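Local coordinates for protein Kinase A (Toxoplasma gondii, PDB 5J3U) that binds cyclic AMP through two cyclic nucleotide-binding domains and, as a regulatory chain, probably inhibits the kinase catalytic subunit, at residues 210-218 / 253-261. Numbering follows the deposited sequence.
Sequences DYFGELALI and LLSKKASEY. With CMP (adenosine-3',5'-cyclic-monophosphate), chain B.
Y261, the last residue of the chain, lies against the adenine of cAMP and reaches E214 with its hydroxyl. Its CB lies beside C6 and N6 of the base. CG sits near C5 and C6. CD1 and CE1 run on over the imidazole part, with CE1 of Y261 3.4 Å from C8 of cAMP. C4 of cAMP is over one face of the Y261 ring, 3.7 Å above its plane and displaced toward that ring's rim. On the other branch, CE2 of Y261 touches CD1 of L215 at 3.8 Å. At the tip, OH of Y261 donates to OE2 of E214 (2.5 Å), on the syn lone pair. The carboxylate and ring planes are 45° apart. Water 1 donates to OH of Y261 and to the carbonyl O of Y211.

Segment 210-218 belongs to the phosphate-binding cassette of the second cyclic nucleotide-binding domain. The end of the chain closes over the nucleotide. E214 bends at chi2 (-68°), which brings one carboxylate oxygen to the ribose and the other to Y261. OE1 of E214 accepts from O2' of cAMP at 2.7 Å. G213 N also donates to O2', and A216 N to O1P.

Water 2 donates to OE2 of E214 and to the carbonyl O of L254. Away from the nucleotide the contact is mainly apolar. CD2 of L254 meets CE1 of Y211 at 3.4 Å. OH of Y211 lies 3.3 Å from CE of K257. CB of L254 meets CD1 of I218 at 3.5 Å.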
ATOM      1  N   ASP A 210      11.147  15.359   3.340  1.00 12.89           N
ATOM      2  CA  ASP A 210      10.262  16.263   2.568  1.00 13.37           C
ATOM      3  C   ASP A 210       9.151  15.498   1.842  1.00 13.55           C
ATOM      4  O   ASP A 210       9.331  14.340   1.489  1.00 14.07           O
ATOM      5  CB  ASP A 210      11.064  16.969   1.517  1.00 13.77           C
ATOM      6  CG  ASP A 210      12.009  18.009   2.090  1.00 16.63           C
ATOM      7  OD1 ASP A 210      11.725  18.520   3.183  1.00 18.68           O
ATOM      8  OD2 ASP A 210      13.044  18.303   1.457  1.00 14.61           O
ATOM      9  N   TYR A 211       8.037  16.169   1.574  1.00 12.78           N
ATOM     10  CA  TYR A 211       6.913  15.545   0.869  1.00 12.43           C
ATOM     11  C   TYR A 211       6.673  16.257  -0.458  1.00 12.35           C
ATOM     12  O   TYR A 211       7.092  17.405  -0.627  1.00 10.89           O
ATOM     13  CB  TYR A 211       5.641  15.589   1.702  1.00 13.08           C
ATOM     14  CG  TYR A 211       5.206  16.975   2.065  1.00 14.27           C
ATOM     15  CD1 TYR A 211       4.527  17.779   1.157  1.00 15.96           C
ATOM     16  CD2 TYR A 211       5.555  17.517   3.323  1.00 15.58           C
ATOM     17  CE1 TYR A 211       4.196  19.091   1.489  1.00 18.29           C
ATOM     18  CE2 TYR A 211       5.228  18.832   3.652  1.00 17.98           C
ATOM     19  CZ  TYR A 211       4.559  19.604   2.745  1.00 19.05           C
ATOM     20  OH  TYR A 211       4.258  20.909   3.133  1.00 22.53           O
ATOM     21  N   PHE A 212       6.003  15.559  -1.368  1.00 10.86           N
ATOM     22  CA  PHE A 212       5.565  16.175  -2.626  1.00 10.74           C
ATOM     23  C   PHE A 212       4.403  15.358  -3.189  1.00 10.89           C
ATOM     24  O   PHE A 212       4.160  14.237  -2.752  1.00 10.69           O
ATOM     25  CB  PHE A 212       6.730  16.273  -3.625  1.00 10.66           C
ATOM     26  CG  PHE A 212       7.364  14.967  -3.993  1.00 10.14           C
ATOM     27  CD1 PHE A 212       6.846  14.187  -5.043  1.00  9.94           C
ATOM     28  CD2 PHE A 212       8.477  14.478  -3.317  1.00 10.74           C
ATOM     29  CE1 PHE A 212       7.435  13.016  -5.454  1.00 10.41           C
ATOM     30  CE2 PHE A 212       9.066  13.261  -3.714  1.00 10.28           C
ATOM     31  CZ  PHE A 212       8.553  12.518  -4.758  1.00 10.24           C
ATOM     32  N   GLY A 213       3.711  15.904  -4.208  1.00 10.67           N
ATOM     33  CA  GLY A 213       2.666  15.178  -4.868  1.00 10.95           C
ATOM     34  C   GLY A 213       1.329  15.377  -4.190  1.00 11.44           C
ATOM     35  O   GLY A 213       0.400  14.629  -4.478  1.00 12.95           O
ATOM     36  N   GLU A 214       1.209  16.376  -3.305  1.00 11.65           N
ATOM     37  CA  GLU A 214      -0.055  16.615  -2.627  1.00 12.45           C
ATOM     38  C   GLU A 214      -1.029  17.420  -3.489  1.00 12.42           C
ATOM     39  O   GLU A 214      -2.223  17.277  -3.285  1.00 14.43           O
ATOM     40  CB  GLU A 214       0.085  17.331  -1.290  1.00 12.75           C
ATOM     41  CG  GLU A 214       0.397  18.830  -1.257  1.00 12.36           C
ATOM     42  CD  GLU A 214       1.773  19.288  -1.740  1.00 13.65           C
ATOM     43  OE1 GLU A 214       2.528  18.526  -2.340  1.00 13.80           O
ATOM     44  OE2 GLU A 214       2.146  20.479  -1.509  1.00 14.61           O
ATOM     45  N   LEU A 215      -0.516  18.267  -4.377  1.00 12.89           N
ATOM     46  CA  LEU A 215      -1.393  19.212  -5.071  1.00 13.63           C
ATOM     47  C   LEU A 215      -2.423  18.535  -5.961  1.00 14.37           C
ATOM     48  O   LEU A 215      -3.582  18.982  -5.984  1.00 13.98           O
ATOM     49  CB  LEU A 215      -0.629  20.288  -5.852  1.00 13.74           C
ATOM     50  CG  LEU A 215       0.283  21.190  -5.050  1.00 14.04           C
ATOM     51  CD1 LEU A 215       1.021  22.146  -5.968  1.00 15.43           C
ATOM     52  CD2 LEU A 215      -0.461  21.930  -3.945  1.00 14.49           C
ATOM     53  N   ALA A 216      -2.038  17.464  -6.674  1.00 14.53           N
ATOM     54  CA  ALA A 216      -3.004  16.764  -7.538  1.00 14.82           C
ATOM     55  C   ALA A 216      -4.129  16.156  -6.701  1.00 15.96           C
ATOM     56  O   ALA A 216      -5.265  16.093  -7.143  1.00 15.66           O
ATOM     57  CB  ALA A 216      -2.344  15.701  -8.391  1.00 14.78           C
ATOM     58  N   LEU A 217      -3.811  15.712  -5.479  1.00 16.02           N
ATOM     59  CA  LEU A 217      -4.817  15.097  -4.581  1.00 15.35           C
ATOM     60  C   LEU A 217      -5.757  16.134  -3.992  1.00 15.90           C
ATOM     61  O   LEU A 217      -6.981  15.950  -4.052  1.00 18.61           O
ATOM     62  CB  LEU A 217      -4.110  14.323  -3.424  1.00 16.08           C
ATOM     63  CG  LEU A 217      -3.132  13.226  -3.829  1.00 17.50           C
ATOM     64  CD1 LEU A 217      -2.581  12.457  -2.624  1.00 17.40           C
ATOM     65  CD2 LEU A 217      -3.762  12.251  -4.785  1.00 18.81           C
ATOM     66  N   ILE A 218      -5.212  17.249  -3.498  1.00 16.02           N
ATOM     67  CA  ILE A 218      -5.979  18.283  -2.866  1.00 17.21           C
ATOM     68  C   ILE A 218      -6.813  19.065  -3.878  1.00 20.06           C
ATOM     69  O   ILE A 218      -7.956  19.395  -3.584  1.00 19.57           O
ATOM     70  CB  ILE A 218      -5.111  19.257  -2.075  1.00 19.74           C
ATOM     71  CG1 ILE A 218      -4.472  18.512  -0.887  1.00 20.82           C
ATOM     72  CG2 ILE A 218      -5.923  20.440  -1.561  1.00 20.98           C
ATOM     73  CD1 ILE A 218      -3.303  19.224  -0.263  1.00 24.02           C
ATOM     74  N   LEU A 253      -3.780  21.825   6.393  1.00 18.33           N
ATOM     75  CA  LEU A 253      -2.425  22.395   6.489  1.00 20.00           C
ATOM     76  C   LEU A 253      -1.723  22.417   5.148  1.00 18.61           C
ATOM     77  O   LEU A 253      -1.031  23.366   4.840  1.00 21.06           O
ATOM     78  CB  LEU A 253      -1.533  21.628   7.468  1.00 21.75           C
ATOM     79  CG  LEU A 253      -1.897  21.478   8.923  1.00 26.86           C
ATOM     80  CD1 LEU A 253      -0.842  20.616   9.616  1.00 30.14           C
ATOM     81  CD2 LEU A 253      -1.965  22.846   9.606  1.00 28.63           C
ATOM     82  N   LEU A 254      -1.843  21.319   4.396  1.00 16.55           N
ATOM     83  CA  LEU A 254      -1.197  21.201   3.128  1.00 16.59           C
ATOM     84  C   LEU A 254      -1.784  22.203   2.137  1.00 17.12           C
ATOM     85  O   LEU A 254      -1.048  22.813   1.335  1.00 18.07           O
ATOM     86  CB  LEU A 254      -1.316  19.762   2.588  1.00 17.66           C
ATOM     87  CG  LEU A 254      -0.386  18.749   3.273  1.00 17.46           C
ATOM     88  CD1 LEU A 254      -0.765  17.370   2.807  1.00 18.12           C
ATOM     89  CD2 LEU A 254       1.092  19.042   2.992  1.00 20.06           C
ATOM     90  N   SER A 255      -3.078  22.407   2.231  1.00 18.21           N
ATOM     91  CA  SER A 255      -3.778  23.336   1.346  1.00 22.36           C
ATOM     92  C   SER A 255      -3.311  24.771   1.604  1.00 23.39           C
ATOM     93  O   SER A 255      -2.997  25.538   0.671  1.00 21.71           O
ATOM     94  CB  SER A 255      -5.276  23.234   1.531  1.00 25.57           C
ATOM     95  OG  SER A 255      -5.891  23.810   0.413  1.00 33.05           O
ATOM     96  N   LYS A 256      -3.224  25.132   2.875  1.00 25.09           N
ATOM     97  CA  LYS A 256      -2.771  26.478   3.221  1.00 26.86           C
ATOM     98  C   LYS A 256      -1.282  26.697   2.874  1.00 27.96           C
ATOM     99  O   LYS A 256      -0.914  27.771   2.374  1.00 29.97           O
ATOM    100  CB  LYS A 256      -3.110  26.789   4.692  1.00 30.72           C
ATOM    101  CG  LYS A 256      -4.630  26.901   4.936  1.00 37.17           C
ATOM    102  CD  LYS A 256      -4.904  27.455   6.350  1.00 43.07           C
ATOM    103  CE  LYS A 256      -6.381  27.509   6.745  1.00 43.87           C
ATOM    104  NZ  LYS A 256      -6.825  26.200   7.300  1.00 41.91           N
ATOM    105  N   LYS A 257      -0.443  25.690   3.079  1.00 25.20           N
ATOM    106  CA  LYS A 257       0.972  25.779   2.721  1.00 27.02           C
ATOM    107  C   LYS A 257       1.251  25.848   1.217  1.00 26.71           C
ATOM    108  O   LYS A 257       2.333  26.268   0.831  1.00 28.89           O
ATOM    109  CB  LYS A 257       1.774  24.655   3.332  1.00 26.82           C
ATOM    110  CG  LYS A 257       1.823  24.749   4.843  1.00 29.24           C
ATOM    111  CD  LYS A 257       2.494  23.538   5.463  1.00 30.96           C
ATOM    112  CE  LYS A 257       3.992  23.490   5.177  1.00 34.35           C
ATOM    113  NZ  LYS A 257       4.729  24.706   5.675  1.00 36.88           N
ATOM    114  N   ALA A 258       0.287  25.458   0.394  1.00 24.48           N
ATOM    115  CA  ALA A 258       0.417  25.574  -1.058  1.00 25.88           C
ATOM    116  C   ALA A 258       0.791  26.958  -1.564  1.00 24.85           C
ATOM    117  O   ALA A 258       1.458  27.060  -2.570  1.00 23.25           O
ATOM    118  CB  ALA A 258      -0.842  25.113  -1.772  1.00 25.99           C
ATOM    119  N   SER A 259       0.401  28.002  -0.858  1.00 27.91           N
ATOM    120  CA  SER A 259       0.805  29.363  -1.265  1.00 32.77           C
ATOM    121  C   SER A 259       2.319  29.613  -1.193  1.00 34.12           C
ATOM    122  O   SER A 259       2.815  30.536  -1.823  1.00 40.37           O
ATOM    123  CB  SER A 259       0.081  30.397  -0.415  1.00 33.24           C
ATOM    124  OG  SER A 259       0.515  30.219   0.913  1.00 37.88           O
ATOM    125  N   GLU A 260       3.058  28.805  -0.444  1.00 31.76           N
ATOM    126  CA  GLU A 260       4.505  28.906  -0.457  1.00 31.62           C
ATOM    127  C   GLU A 260       5.211  28.505  -1.770  1.00 30.33           C
ATOM    128  O   GLU A 260       6.397  28.804  -1.921  1.00 30.57           O
ATOM    129  CB  GLU A 260       5.101  28.112   0.698  1.00 33.73           C
ATOM    130  CG  GLU A 260       4.628  28.551   2.089  1.00 36.77           C
ATOM    131  CD  GLU A 260       5.012  27.541   3.163  1.00 40.05           C
ATOM    132  OE1 GLU A 260       6.015  26.812   2.961  1.00 40.77           O
ATOM    133  OE2 GLU A 260       4.327  27.484   4.209  1.00 41.48           O
ATOM    134  N   TYR A 261       4.536  27.814  -2.699  1.00 26.21           N
ATOM    135  CA  TYR A 261       5.174  27.400  -3.978  1.00 25.19           C
ATOM    136  C   TYR A 261       5.504  28.560  -4.979  1.00 29.18           C
ATOM    137  O   TYR A 261       4.684  29.466  -5.122  1.00 29.73           O
ATOM    138  CB  TYR A 261       4.305  26.384  -4.686  1.00 22.84           C
ATOM    139  CG  TYR A 261       4.369  24.984  -4.013  1.00 18.53           C
ATOM    140  CD1 TYR A 261       5.567  24.315  -3.848  1.00 18.96           C
ATOM    141  CD2 TYR A 261       3.212  24.363  -3.588  1.00 19.06           C
ATOM    142  CE1 TYR A 261       5.620  23.036  -3.284  1.00 17.38           C
ATOM    143  CE2 TYR A 261       3.246  23.119  -2.997  1.00 18.68           C
ATOM    144  CZ  TYR A 261       4.443  22.465  -2.851  1.00 17.31           C
ATOM    145  OH  TYR A 261       4.414  21.188  -2.291  1.00 17.88           O
TER
HETATM  146  P   CMP B 501       1.691  17.710  -7.586  1.00 12.29           P
HETATM  147  O1P CMP B 501       0.782  16.641  -7.133  1.00 11.94           O
HETATM  148  O2P CMP B 501       1.119  18.810  -8.487  1.00 12.48           O
HETATM  149  O5' CMP B 501       2.917  17.009  -8.338  1.00 12.14           O
HETATM  150  C5' CMP B 501       4.063  17.832  -8.631  1.00 12.69           C
HETATM  151  C4' CMP B 501       4.566  18.279  -7.255  1.00 13.11           C
HETATM  152  O4' CMP B 501       5.701  19.159  -7.268  1.00 13.22           O
HETATM  153  C3' CMP B 501       3.529  19.157  -6.581  1.00 13.19           C
HETATM  154  O3' CMP B 501       2.382  18.355  -6.266  1.00 13.44           O
HETATM  155  C2' CMP B 501       4.286  19.740  -5.416  1.00 13.14           C
HETATM  156  O2' CMP B 501       4.400  18.788  -4.319  1.00 10.79           O
HETATM  157  C1' CMP B 501       5.680  19.827  -6.029  1.00 13.29           C
HETATM  158  N9  CMP B 501       6.093  21.177  -6.270  1.00 13.83           N
HETATM  159  C8  CMP B 501       7.318  21.633  -5.931  1.00 14.99           C
HETATM  160  N7  CMP B 501       7.460  22.956  -6.327  1.00 15.82           N
HETATM  161  C5  CMP B 501       6.324  23.314  -6.964  1.00 15.55           C
HETATM  162  C6  CMP B 501       5.789  24.548  -7.614  1.00 17.78           C
HETATM  163  N6  CMP B 501       6.532  25.694  -7.699  1.00 16.87           N
HETATM  164  N1  CMP B 501       4.545  24.455  -8.109  1.00 17.26           N
HETATM  165  C2  CMP B 501       3.757  23.345  -8.096  1.00 17.32           C
HETATM  166  N3  CMP B 501       4.196  22.190  -7.498  1.00 14.54           N
HETATM  167  C4  CMP B 501       5.416  22.138  -6.916  1.00 15.59           C
HETATM  168  O   HOH W   1       6.748  19.817  -1.872  1.00 14.41           O
HETATM  169  O   HOH W   2       1.468  22.322   0.163  1.00 20.52           O